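Local atomic coordinates of LbaCas13a H328A (C2c2) (PDB entry 5WLH), a protein that binds pre-crRNA and, as a CRISPR-Cas13a nuclease, probably processes it and cleaves RNA under its guidance. Residues A[471-476]-A[1172-1177]; A[574-579]-A[625-630]; A[736-741]-A[803-808]; A[900-905]-A[956-961]. One frame throughout, in Å; residues are numbered along the deposited sequence.

The four contacts are spread through a large, mostly helical chain. Interaction 1 pairs residues almost 700 positions apart, and the other three are nested in the loop it closes; along the chain, interactions 2, 3 and 4 follow in series. Interactions 2 and 4 are neighbours, with centres about 20 Å apart, and they touch where Ser625 of helix 621-632 packs on Gln904 of helix 901-911. Interaction 3 lies apart, its centre about 29 Å from that of interaction 4 and about 47 Å from that of interaction 1. All four stand about 10 to 16 Å from the RNA at their nearest atoms, so none touches it; they join parts of the protein to one another.

Interaction 1 (A[471-476]-A[1172-1177]); sequences IELGKI and ILYQIC
Leu473 and Tyr1174 form the centre of this buried, apolar contact, with their CA atoms 6.2 Å apart. Leu473 CD2 comes to 3.7 Å from Tyr1174 CB, and the same methyl also lies beside the start of the ring at CD2. Tyr1174 has CG anti to its backbone N (chi1 174°), which brings CG to the side of Leu473, and the CD2-CE2 side of the ring continues to Ile471. Ile471 crosses the tyrosine at about a right angle and touches it with the tip of its chain, CD1 lying 4.0 Å from Tyr1174 CD2.

The second apolar patch is made by Leu1173. Its CB is 4.2 Å from Leu473 CB, while its CD1 packs against backbone, 3.6 Å from Gly474 CA. A CB modelled onto Gly474 would clash with Leu1173 CD1, and the positive phi of Gly474 (92°) would also press it on the preceding carbonyl O. Glycine therefore fits on both counts.

The phenol oxygen finds its partner outside the two segments, Tyr1174 OH being hydrogen-bonded with Pro1185 O.

Strand 470-472 runs parallel to strand 1166-1169 at one border of a three-stranded mixed sheet. Helix 1171-1180 follows that neighbouring strand directly, Ile1168 packs on Leu473 and Tyr1174, and Leu1145 of helix 1106-1145 covers Leu1173.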
loop_
_atom_site.group_PDB
_atom_site.type_symbol
_atom_site.label_atom_id
_atom_site.label_comp_id
_atom_site.label_asym_id
_atom_site.label_seq_id
_atom_site.Cartn_x
_atom_site.Cartn_y
_atom_site.Cartn_z
ATOM N N ILE A 471 19.363 23.326 23.156
ATOM C CA ILE A 471 19.406 22.523 21.942
ATOM C C ILE A 471 19.139 23.418 20.741
ATOM O O ILE A 471 18.662 24.547 20.868
ATOM C CB ILE A 471 18.395 21.364 21.964
ATOM C CG1 ILE A 471 16.995 21.870 22.289
ATOM C CG2 ILE A 471 18.839 20.279 22.951
ATOM C CD1 ILE A 471 15.926 20.781 22.176
ATOM N N GLU A 472 19.482 22.899 19.565
ATOM C CA GLU A 472 19.265 23.592 18.301
ATOM C C GLU A 472 18.578 22.639 17.335
ATOM O O GLU A 472 19.099 21.556 17.048
ATOM C CB GLU A 472 20.583 24.092 17.704
ATOM C CG GLU A 472 20.414 24.825 16.379
ATOM C CD GLU A 472 21.722 25.410 15.848
ATOM O OE1 GLU A 472 22.759 25.292 16.539
ATOM O OE2 GLU A 472 21.705 25.995 14.740
ATOM N N LEU A 473 17.426 23.048 16.824
ATOM C CA LEU A 473 16.704 22.258 15.838
ATOM C C LEU A 473 16.863 22.882 14.455
ATOM O O LEU A 473 16.992 24.101 14.312
ATOM C CB LEU A 473 15.223 22.160 16.219
ATOM C CG LEU A 473 14.889 21.277 17.431
ATOM C CD1 LEU A 473 15.569 19.930 17.285
ATOM C CD2 LEU A 473 15.266 21.944 18.761
ATOM N N GLY A 474 16.868 22.031 13.430
ATOM C CA GLY A 474 16.941 22.515 12.073
ATOM C C GLY A 474 18.339 22.626 11.521
ATOM O O GLY A 474 18.527 23.277 10.490
ATOM N N LYS A 475 19.336 22.077 12.209
ATOM C CA LYS A 475 20.697 22.043 11.697
ATOM C C LYS A 475 20.949 20.634 11.197
ATOM O O LYS A 475 20.609 19.660 11.881
ATOM C CB LYS A 475 21.727 22.435 12.765
ATOM C CG LYS A 475 21.770 21.559 13.986
ATOM C CD LYS A 475 23.163 21.624 14.633
ATOM C CE LYS A 475 23.071 21.676 16.147
ATOM N NZ LYS A 475 22.134 20.649 16.660
ATOM N N ILE A 476 21.518 20.525 10.000
ATOM C CA ILE A 476 21.652 19.219 9.367
ATOM C C ILE A 476 22.696 18.396 10.107
ATOM O O ILE A 476 23.821 18.865 10.347
ATOM C CB ILE A 476 22.011 19.374 7.881
ATOM C CG1 ILE A 476 20.928 20.193 7.176
ATOM C CG2 ILE A 476 22.216 17.974 7.245
ATOM C CD1 ILE A 476 21.161 20.386 5.692
ATOM N N ILE A 1172 10.348 26.986 16.607
ATOM C CA ILE A 1172 9.146 26.630 15.853
ATOM C C ILE A 1172 9.235 25.188 15.378
ATOM O O ILE A 1172 8.245 24.459 15.404
ATOM C CB ILE A 1172 8.910 27.594 14.676
ATOM C CG1 ILE A 1172 7.681 27.152 13.851
ATOM C CG2 ILE A 1172 10.094 27.660 13.785
ATOM C CD1 ILE A 1172 6.394 27.266 14.573
ATOM N N LEU A 1173 10.428 24.749 14.977
ATOM C CA LEU A 1173 10.571 23.382 14.476
ATOM C C LEU A 1173 10.418 22.374 15.601
ATOM O O LEU A 1173 9.741 21.354 15.441
ATOM C CB LEU A 1173 11.929 23.212 13.796
ATOM C CG LEU A 1173 12.246 24.164 12.660
ATOM C CD1 LEU A 1173 13.664 23.903 12.149
ATOM C CD2 LEU A 1173 11.207 24.040 11.545
ATOM N N TYR A 1174 11.052 22.644 16.744
ATOM C CA TYR A 1174 10.862 21.806 17.918
ATOM C C TYR A 1174 9.381 21.691 18.253
ATOM O O TYR A 1174 8.858 20.592 18.469
ATOM C CB TYR A 1174 11.641 22.399 19.113
ATOM C CG TYR A 1174 11.358 21.642 20.389
ATOM C CD1 TYR A 1174 10.247 21.941 21.174
ATOM C CD2 TYR A 1174 12.179 20.595 20.784
ATOM C CE1 TYR A 1174 9.963 21.214 22.313
ATOM C CE2 TYR A 1174 11.912 19.859 21.941
ATOM C CZ TYR A 1174 10.811 20.182 22.701
ATOM O OH TYR A 1174 10.526 19.439 23.820
ATOM N N GLN A 1175 8.686 22.832 18.297
ATOM C CA GLN A 1175 7.307 22.839 18.761
ATOM C C GLN A 1175 6.388 22.139 17.777
ATOM O O GLN A 1175 5.403 21.515 18.191
ATOM C CB GLN A 1175 6.860 24.281 19.018
ATOM C CG GLN A 1175 7.685 24.924 20.170
ATOM C CD GLN A 1175 7.039 24.670 21.513
ATOM O OE1 GLN A 1175 7.353 23.700 22.195
ATOM N NE2 GLN A 1175 6.085 25.506 21.868
ATOM N N ILE A 1176 6.695 22.218 16.482
ATOM C CA ILE A 1176 5.914 21.466 15.506
ATOM C C ILE A 1176 6.038 19.973 15.777
ATOM O O ILE A 1176 5.039 19.249 15.846
ATOM C CB ILE A 1176 6.346 21.810 14.070
ATOM C CG1 ILE A 1176 5.872 23.224 13.705
ATOM C CG2 ILE A 1176 5.723 20.779 13.088
ATOM C CD1 ILE A 1176 6.478 23.777 12.427
ATOM N N CYS A 1177 7.270 19.494 15.937
ATOM C CA CYS A 1177 7.453 18.060 16.129
ATOM C C CYS A 1177 6.884 17.607 17.457
ATOM O O CYS A 1177 6.375 16.481 17.560
ATOM C CB CYS A 1177 8.930 17.685 16.027
ATOM S SG CYS A 1177 9.585 17.854 14.371
#

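Interaction 2 (A[574-579]-A[625-630]); sequences TDFPFD and SAMFEH
Asp575 and His630 meet tip to tip in the polar part of this contact. His630 NE2 donates to Asp575 OD1 over 2.9 Å with an N-H...O angle of 157°. The oxygen offers its syn lone pair and lies near the imidazole plane, although carboxylate and ring planes are turned 48° apart.

Aromatic packing adds a second hold on the histidine. Phe576 turns its edge toward the imidazole face in an offset edge-to-face pair, with centroids 5.5 Å apart and planes at 76°. Bond and ring together would restrict rotation of His630.

Apolar contacts continue around the far end of Phe576. Its CZ lies 3.6 Å from Ala626 CB and 3.8 Å from Met627 CG, and Met627 crosses it at about a right angle. The ring edge also meets backbone, CE1 being 3.5 Å from Ala626 O, which already accepts from His630 N within the helix.

The 574-579 chain bends through an inverse gamma turn centred on Pro577 before helix 578-581. Trp573, just ahead of it, stacks on His630 and meets Phe576 edge-to-face. On another side of helix 621-632, Phe628 packs against helices 891-898 and 960-974.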
loop_
_atom_site.group_PDB
_atom_site.type_symbol
_atom_site.label_atom_id
_atom_site.label_comp_id
_atom_site.label_asym_id
_atom_site.label_seq_id
_atom_site.Cartn_x
_atom_site.Cartn_y
_atom_site.Cartn_z
ATOM N N THR A 574 -6.245 -17.911 37.859
ATOM C CA THR A 574 -6.654 -18.120 39.247
ATOM C C THR A 574 -5.462 -18.140 40.196
ATOM O O THR A 574 -5.611 -17.821 41.381
ATOM C CB THR A 574 -7.442 -19.425 39.370
ATOM O OG1 THR A 574 -6.578 -20.522 39.056
ATOM C CG2 THR A 574 -8.622 -19.426 38.407
ATOM N N ASP A 575 -4.280 -18.506 39.700
ATOM C CA ASP A 575 -3.066 -18.596 40.504
ATOM C C ASP A 575 -2.215 -17.329 40.452
ATOM O O ASP A 575 -1.103 -17.324 40.993
ATOM C CB ASP A 575 -2.221 -19.786 40.041
ATOM C CG ASP A 575 -1.465 -19.494 38.754
ATOM O OD1 ASP A 575 -2.049 -18.855 37.849
ATOM O OD2 ASP A 575 -0.287 -19.901 38.647
ATOM N N PHE A 576 -2.704 -16.261 39.807
ATOM C CA PHE A 576 -1.886 -15.067 39.610
ATOM C C PHE A 576 -2.126 -14.080 40.742
ATOM O O PHE A 576 -3.276 -13.712 40.999
ATOM C CB PHE A 576 -2.207 -14.399 38.270
ATOM C CG PHE A 576 -1.243 -13.306 37.890
ATOM C CD1 PHE A 576 0.016 -13.613 37.394
ATOM C CD2 PHE A 576 -1.595 -11.979 38.025
ATOM C CE1 PHE A 576 0.904 -12.614 37.036
ATOM C CE2 PHE A 576 -0.709 -10.968 37.674
ATOM C CZ PHE A 576 0.541 -11.292 37.182
ATOM N N PRO A 577 -1.079 -13.615 41.418
ATOM C CA PRO A 577 -1.265 -12.724 42.580
ATOM C C PRO A 577 -1.542 -11.284 42.165
ATOM O O PRO A 577 -0.700 -10.389 42.278
ATOM C CB PRO A 577 0.061 -12.888 43.328
ATOM C CG PRO A 577 1.061 -13.105 42.231
ATOM C CD PRO A 577 0.342 -13.891 41.154
ATOM N N PHE A 578 -2.760 -11.048 41.671
ATOM C CA PHE A 578 -3.141 -9.707 41.234
ATOM C C PHE A 578 -3.015 -8.701 42.367
ATOM O O PHE A 578 -2.635 -7.545 42.145
ATOM C CB PHE A 578 -4.574 -9.707 40.702
ATOM C CG PHE A 578 -4.706 -10.261 39.319
ATOM C CD1 PHE A 578 -4.227 -9.557 38.224
ATOM C CD2 PHE A 578 -5.304 -11.498 39.113
ATOM C CE1 PHE A 578 -4.347 -10.073 36.944
ATOM C CE2 PHE A 578 -5.430 -12.021 37.833
ATOM C CZ PHE A 578 -4.953 -11.309 36.751
ATOM N N ASP A 579 -3.335 -9.121 43.591
ATOM C CA ASP A 579 -3.345 -8.184 44.702
ATOM C C ASP A 579 -1.944 -7.750 45.098
ATOM O O ASP A 579 -1.791 -6.669 45.672
ATOM C CB ASP A 579 -4.087 -8.796 45.886
ATOM C CG ASP A 579 -5.592 -8.746 45.704
ATOM O OD1 ASP A 579 -6.074 -7.842 44.982
ATOM O OD2 ASP A 579 -6.292 -9.614 46.266
ATOM N N SER A 625 4.937 -7.153 33.219
ATOM C CA SER A 625 6.011 -8.127 33.068
ATOM C C SER A 625 5.634 -9.473 33.668
ATOM O O SER A 625 5.945 -10.524 33.097
ATOM C CB SER A 625 7.289 -7.594 33.723
ATOM O OG SER A 625 8.229 -8.642 33.885
ATOM N N ALA A 626 4.980 -9.466 34.832
ATOM C CA ALA A 626 4.558 -10.724 35.438
ATOM C C ALA A 626 3.461 -11.387 34.624
ATOM O O ALA A 626 3.393 -12.622 34.562
ATOM C CB ALA A 626 4.082 -10.487 36.876
ATOM N N MET A 627 2.591 -10.594 34.004
ATOM C CA MET A 627 1.581 -11.179 33.128
ATOM C C MET A 627 2.220 -11.801 31.897
ATOM O O MET A 627 1.811 -12.885 31.459
ATOM C CB MET A 627 0.557 -10.128 32.725
ATOM C CG MET A 627 -0.429 -9.789 33.820
ATOM S SD MET A 627 -1.643 -8.575 33.292
ATOM C CE MET A 627 -2.834 -9.587 32.399
ATOM N N PHE A 628 3.237 -11.143 31.334
ATOM C CA PHE A 628 3.951 -11.745 30.216
ATOM C C PHE A 628 4.583 -13.067 30.623
ATOM O O PHE A 628 4.450 -14.073 29.917
ATOM C CB PHE A 628 5.028 -10.811 29.676
ATOM C CG PHE A 628 5.793 -11.405 28.527
ATOM C CD1 PHE A 628 5.220 -11.471 27.262
ATOM C CD2 PHE A 628 7.060 -11.930 28.710
ATOM C CE1 PHE A 628 5.916 -12.031 26.207
ATOM C CE2 PHE A 628 7.758 -12.488 27.662
ATOM C CZ PHE A 628 7.176 -12.547 26.403
ATOM N N GLU A 629 5.300 -13.084 31.751
ATOM C CA GLU A 629 5.912 -14.341 32.170
ATOM C C GLU A 629 4.849 -15.410 32.383
ATOM O O GLU A 629 5.041 -16.567 32.006
ATOM C CB GLU A 629 6.745 -14.151 33.438
ATOM C CG GLU A 629 7.338 -15.462 33.941
ATOM C CD GLU A 629 8.355 -15.257 35.036
ATOM O OE1 GLU A 629 8.183 -14.298 35.815
ATOM O OE2 GLU A 629 9.314 -16.061 35.124
ATOM N N HIS A 630 3.714 -15.031 32.973
ATOM C CA HIS A 630 2.636 -15.989 33.182
ATOM C C HIS A 630 2.171 -16.571 31.857
ATOM O O HIS A 630 1.917 -17.774 31.754
ATOM C CB HIS A 630 1.483 -15.312 33.921
ATOM C CG HIS A 630 0.415 -16.255 34.384
ATOM N ND1 HIS A 630 -0.717 -16.517 33.642
ATOM C CD2 HIS A 630 0.299 -16.985 35.519
ATOM C CE1 HIS A 630 -1.481 -17.375 34.295
ATOM N NE2 HIS A 630 -0.887 -17.677 35.436
#

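Interaction 3 (A[736-741]-A[803-808]); sequences KNVRER and YTLAQI
Arg739 and Leu805 bring their CA atoms to 5.4 Å, the closest pair between residues 736-741 and 803-808, where helix 736-745 meets the first turn of helix 805-813. Thr804 is the N-cap of the latter, and with Gln807 it forms a capping box: Gln807 N donates to Thr804 OG1 (3.0 Å), and Thr804 N donates to Gln807 OE1 (2.9 Å).

Arg739 passes alongside this helix start, its chain extended from CG to NE. NE donates to Tyr803 O over 2.8 Å with an N-H...O angle of 164°, and the oxygen lies in the guanidinium plane. A second bond from NH1 to the same oxygen is weak and less certain. On the other branch, Arg739 NH2 forms a salt bridge with Glu740 OE2 at 3.3 Å. Beside the arginine, Val738 CG1 packs on Leu805 CD2 at 3.9 Å. An alanine in place of Arg739 would probably leave Tyr803 O without its guanidinium partner and Glu740 without its charge mate.

The arginine thus ties one helix to the carbonyl just before the cap of another. Its positive charge lies near a helix N-terminus, where the dipole is likely to disfavour a cation, and Glu740 would help to offset that cost.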
loop_
_atom_site.group_PDB
_atom_site.type_symbol
_atom_site.label_atom_id
_atom_site.label_comp_id
_atom_site.label_asym_id
_atom_site.label_seq_id
_atom_site.Cartn_x
_atom_site.Cartn_y
_atom_site.Cartn_z
ATOM N N LYS A 736 20.011 -26.924 7.474
ATOM C CA LYS A 736 21.204 -26.747 6.650
ATOM C C LYS A 736 21.198 -27.681 5.447
ATOM O O LYS A 736 21.538 -27.271 4.330
ATOM C CB LYS A 736 22.456 -26.981 7.497
ATOM C CG LYS A 736 23.768 -26.886 6.720
ATOM C CD LYS A 736 24.451 -28.242 6.607
ATOM C CE LYS A 736 25.266 -28.336 5.325
ATOM N NZ LYS A 736 25.322 -29.731 4.802
ATOM N N ASN A 737 20.838 -28.948 5.658
ATOM C CA ASN A 737 20.826 -29.905 4.557
ATOM C C ASN A 737 19.775 -29.537 3.522
ATOM O O ASN A 737 20.001 -29.700 2.318
ATOM C CB ASN A 737 20.583 -31.315 5.092
ATOM C CG ASN A 737 21.746 -31.826 5.907
ATOM O OD1 ASN A 737 22.902 -31.534 5.607
ATOM N ND2 ASN A 737 21.448 -32.584 6.954
ATOM N N VAL A 738 18.614 -29.051 3.976
ATOM C CA VAL A 738 17.579 -28.596 3.049
ATOM C C VAL A 738 18.138 -27.543 2.103
ATOM O O VAL A 738 17.893 -27.581 0.892
ATOM C CB VAL A 738 16.363 -28.060 3.834
ATOM C CG1 VAL A 738 15.471 -27.180 2.948
ATOM C CG2 VAL A 738 15.560 -29.213 4.387
ATOM N N ARG A 739 18.909 -26.597 2.637
ATOM C CA ARG A 739 19.431 -25.516 1.808
ATOM C C ARG A 739 20.354 -26.050 0.718
ATOM O O ARG A 739 20.176 -25.744 -0.468
ATOM C CB ARG A 739 20.151 -24.507 2.692
ATOM C CG ARG A 739 20.790 -23.355 1.963
ATOM C CD ARG A 739 21.786 -22.715 2.901
ATOM N NE ARG A 739 22.611 -21.721 2.238
ATOM C CZ ARG A 739 23.799 -21.963 1.698
ATOM N NH1 ARG A 739 24.463 -20.972 1.122
ATOM N NH2 ARG A 739 24.318 -23.187 1.724
ATOM N N GLU A 740 21.342 -26.865 1.101
ATOM C CA GLU A 740 22.279 -27.412 0.117
ATOM C C GLU A 740 21.563 -28.228 -0.955
ATOM O O GLU A 740 21.913 -28.152 -2.140
ATOM C CB GLU A 740 23.340 -28.262 0.817
ATOM C CG GLU A 740 24.042 -27.566 1.984
ATOM C CD GLU A 740 25.115 -26.574 1.542
ATOM O OE1 GLU A 740 25.250 -26.332 0.321
ATOM O OE2 GLU A 740 25.829 -26.038 2.422
ATOM N N ARG A 741 20.549 -29.007 -0.566
ATOM C CA ARG A 741 19.833 -29.840 -1.527
ATOM C C ARG A 741 18.880 -29.027 -2.392
ATOM O O ARG A 741 18.657 -29.369 -3.563
ATOM C CB ARG A 741 19.057 -30.938 -0.800
ATOM C CG ARG A 741 19.914 -32.086 -0.300
ATOM C CD ARG A 741 19.328 -33.422 -0.728
ATOM N NE ARG A 741 18.722 -33.354 -2.059
ATOM C CZ ARG A 741 19.394 -33.442 -3.207
ATOM N NH1 ARG A 741 20.713 -33.608 -3.211
ATOM N NH2 ARG A 741 18.741 -33.365 -4.361
ATOM N N TYR A 803 24.302 -17.176 2.344
ATOM C CA TYR A 803 22.904 -16.768 2.261
ATOM C C TYR A 803 22.004 -17.933 2.632
ATOM O O TYR A 803 22.108 -19.023 2.056
ATOM C CB TYR A 803 22.554 -16.281 0.850
ATOM C CG TYR A 803 22.951 -14.847 0.538
ATOM C CD1 TYR A 803 23.113 -13.906 1.544
ATOM C CD2 TYR A 803 23.162 -14.441 -0.777
ATOM C CE1 TYR A 803 23.482 -12.591 1.251
ATOM C CE2 TYR A 803 23.529 -13.135 -1.082
ATOM C CZ TYR A 803 23.687 -12.215 -0.066
ATOM O OH TYR A 803 24.056 -10.919 -0.374
ATOM N N THR A 804 21.115 -17.701 3.590
ATOM C CA THR A 804 20.153 -18.715 3.978
ATOM C C THR A 804 19.223 -19.035 2.813
ATOM O O THR A 804 19.169 -18.320 1.812
ATOM C CB THR A 804 19.341 -18.233 5.177
ATOM O OG1 THR A 804 18.553 -17.105 4.780
ATOM C CG2 THR A 804 20.260 -17.811 6.285
ATOM N N LEU A 805 18.484 -20.141 2.952
ATOM C CA LEU A 805 17.441 -20.451 1.978
ATOM C C LEU A 805 16.437 -19.311 1.886
ATOM O O LEU A 805 15.999 -18.943 0.788
ATOM C CB LEU A 805 16.735 -21.755 2.352
ATOM C CG LEU A 805 15.504 -22.161 1.531
ATOM C CD1 LEU A 805 15.838 -22.372 0.061
ATOM C CD2 LEU A 805 14.886 -23.435 2.103
ATOM N N ALA A 806 16.057 -18.744 3.029
ATOM C CA ALA A 806 15.147 -17.603 2.990
ATOM C C ALA A 806 15.737 -16.475 2.157
ATOM O O ALA A 806 15.034 -15.856 1.356
ATOM C CB ALA A 806 14.848 -17.126 4.410
ATOM N N GLN A 807 17.037 -16.205 2.323
ATOM C CA GLN A 807 17.655 -15.102 1.593
ATOM C C GLN A 807 17.778 -15.406 0.112
ATOM O O GLN A 807 17.642 -14.499 -0.716
ATOM C CB GLN A 807 19.010 -14.762 2.212
ATOM C CG GLN A 807 18.847 -14.208 3.628
ATOM C CD GLN A 807 20.141 -14.084 4.404
ATOM O OE1 GLN A 807 21.067 -14.889 4.250
ATOM N NE2 GLN A 807 20.206 -13.075 5.255
ATOM N N ILE A 808 17.991 -16.673 -0.252
ATOM C CA ILE A 808 17.911 -17.036 -1.663
ATOM C C ILE A 808 16.504 -16.785 -2.194
ATOM O O ILE A 808 16.326 -16.211 -3.277
ATOM C CB ILE A 808 18.353 -18.497 -1.871
ATOM C CG1 ILE A 808 19.811 -18.659 -1.452
ATOM C CG2 ILE A 808 18.161 -18.884 -3.316
ATOM C CD1 ILE A 808 20.243 -20.108 -1.284
#

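Interaction 4 (A[900-905]-A[956-961]); sequences SSELQK and AGVDIT
Ser900, the N-cap of helix 901-911, and Val958, at the start of the second strand of a small beta hairpin, bring a helix start against a tight turn. Ala956 and Gly957 form a type I' turn, with phi angles of 52° and 89°, between strands 954-955 and 958-959. Ser900 OG accepts from Leu903 N at 2.9 Å, the capping bond, and the same oxygen lies 3.5 Å from Val958 CG1.

Val958 points both methyls at the helix. CG1 also packs 3.8 Å from Glu902 CB, whereas CG2 is 4.1 Å from Leu903 CD2, the leucine and valine sliding past each other in opposite directions. Glu902 crosses Val958 at about a right angle and is bent at CD (chi2 72°), with OE2 lying 3.6 Å from Ala956 CB. Its other oxygen, OE1, forms a salt bridge with Lys905 NZ at 3.1 Å. An alanine at Glu902 would probably deprive Lys905 of one of its acidic partners and open a gap beside Ala956 CB.

Lys905 also pairs with Asp605, so its charge is likely to ease the repulsion between Asp605 and the nearby Glu902. Asp605 and Phe607, which touches Ala956, belong to an RNDSFH run consistent with a HEPN nuclease motif. Val963 of helix 960-974 packs on both Leu903 and Val958, while Gln904 faces helix 621-632 and Ile960 faces helix 915-941.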
loop_
_atom_site.group_PDB
_atom_site.type_symbol
_atom_site.label_atom_id
_atom_site.label_comp_id
_atom_site.label_asym_id
_atom_site.label_seq_id
_atom_site.Cartn_x
_atom_site.Cartn_y
_atom_site.Cartn_z
ATOM N N SER A 900 12.120 -3.944 30.009
ATOM C CA SER A 900 11.877 -3.115 28.830
ATOM C C SER A 900 10.420 -2.661 28.782
ATOM O O SER A 900 9.520 -3.455 28.478
ATOM C CB SER A 900 12.244 -3.875 27.554
ATOM O OG SER A 900 11.882 -3.126 26.407
ATOM N N SER A 901 10.198 -1.373 29.044
ATOM C CA SER A 901 8.901 -0.758 28.766
ATOM C C SER A 901 8.497 -0.923 27.302
ATOM O O SER A 901 7.315 -1.128 26.996
ATOM C CB SER A 901 8.943 0.726 29.129
ATOM O OG SER A 901 8.854 0.903 30.528
ATOM N N GLU A 902 9.461 -0.842 26.380
ATOM C CA GLU A 902 9.118 -0.931 24.961
ATOM C C GLU A 902 8.657 -2.335 24.581
ATOM O O GLU A 902 7.684 -2.486 23.832
ATOM C CB GLU A 902 10.299 -0.496 24.094
ATOM C CG GLU A 902 9.997 -0.548 22.593
ATOM C CD GLU A 902 9.049 0.545 22.138
ATOM O OE1 GLU A 902 8.856 1.531 22.895
ATOM O OE2 GLU A 902 8.502 0.419 21.015
ATOM N N LEU A 903 9.339 -3.376 25.074
ATOM C CA LEU A 903 8.843 -4.732 24.833
ATOM C C LEU A 903 7.450 -4.911 25.425
ATOM O O LEU A 903 6.585 -5.549 24.814
ATOM C CB LEU A 903 9.807 -5.773 25.404
ATOM C CG LEU A 903 11.038 -6.057 24.534
ATOM C CD1 LEU A 903 11.958 -7.073 25.206
ATOM C CD2 LEU A 903 10.649 -6.526 23.106
ATOM N N GLN A 904 7.197 -4.333 26.603
ATOM C CA GLN A 904 5.858 -4.427 27.178
ATOM C C GLN A 904 4.800 -3.794 26.272
ATOM O O GLN A 904 3.670 -4.291 26.182
ATOM C CB GLN A 904 5.853 -3.806 28.571
ATOM C CG GLN A 904 6.721 -4.635 29.541
ATOM C CD GLN A 904 6.730 -4.060 30.956
ATOM O OE1 GLN A 904 5.956 -3.164 31.279
ATOM N NE2 GLN A 904 7.643 -4.548 31.780
ATOM N N LYS A 905 5.139 -2.697 25.597
ATOM C CA LYS A 905 4.198 -2.100 24.656
ATOM C C LYS A 905 3.884 -3.046 23.504
ATOM O O LYS A 905 2.716 -3.220 23.133
ATOM C CB LYS A 905 4.751 -0.794 24.091
ATOM C CG LYS A 905 4.965 0.328 25.077
ATOM C CD LYS A 905 5.474 1.516 24.255
ATOM C CE LYS A 905 6.278 2.468 25.078
ATOM N NZ LYS A 905 6.890 3.479 24.183
ATOM N N ALA A 956 13.353 0.791 17.809
ATOM C CA ALA A 956 12.984 1.586 18.979
ATOM C C ALA A 956 13.755 1.130 20.218
ATOM O O ALA A 956 13.216 1.079 21.327
ATOM C CB ALA A 956 11.474 1.524 19.218
ATOM N N GLY A 957 15.018 0.740 20.012
ATOM C CA GLY A 957 15.909 0.355 21.083
ATOM C C GLY A 957 15.891 -1.106 21.490
ATOM O O GLY A 957 16.707 -1.504 22.333
ATOM N N VAL A 958 14.999 -1.926 20.936
ATOM C CA VAL A 958 14.876 -3.305 21.387
ATOM C C VAL A 958 15.129 -4.249 20.224
ATOM O O VAL A 958 14.921 -3.905 19.056
ATOM C CB VAL A 958 13.504 -3.581 22.036
ATOM C CG1 VAL A 958 13.292 -2.659 23.237
ATOM C CG2 VAL A 958 12.398 -3.400 21.033
ATOM N N ASP A 959 15.578 -5.454 20.560
ATOM C CA ASP A 959 15.956 -6.432 19.550
ATOM C C ASP A 959 14.727 -6.856 18.760
ATOM O O ASP A 959 13.710 -7.229 19.350
ATOM C CB ASP A 959 16.575 -7.678 20.187
ATOM C CG ASP A 959 17.982 -7.452 20.698
ATOM O OD1 ASP A 959 18.519 -6.333 20.539
ATOM O OD2 ASP A 959 18.546 -8.420 21.259
ATOM N N ILE A 960 14.831 -6.818 17.426
ATOM C CA ILE A 960 13.715 -7.263 16.596
ATOM C C ILE A 960 13.367 -8.715 16.889
ATOM O O ILE A 960 12.190 -9.099 16.857
ATOM C CB ILE A 960 14.033 -7.048 15.109
ATOM C CG1 ILE A 960 14.008 -5.553 14.787
ATOM C CG2 ILE A 960 13.011 -7.816 14.218
ATOM C CD1 ILE A 960 14.694 -5.195 13.482
ATOM N N THR A 961 14.378 -9.548 17.182
ATOM C CA THR A 961 14.111 -10.949 17.520
ATOM C C THR A 961 13.231 -11.066 18.762
ATOM O O THR A 961 12.393 -11.964 18.848
ATOM C CB THR A 961 15.429 -11.714 17.708
ATOM O OG1 THR A 961 16.201 -11.630 16.502
ATOM C CG2 THR A 961 15.172 -13.195 18.017
#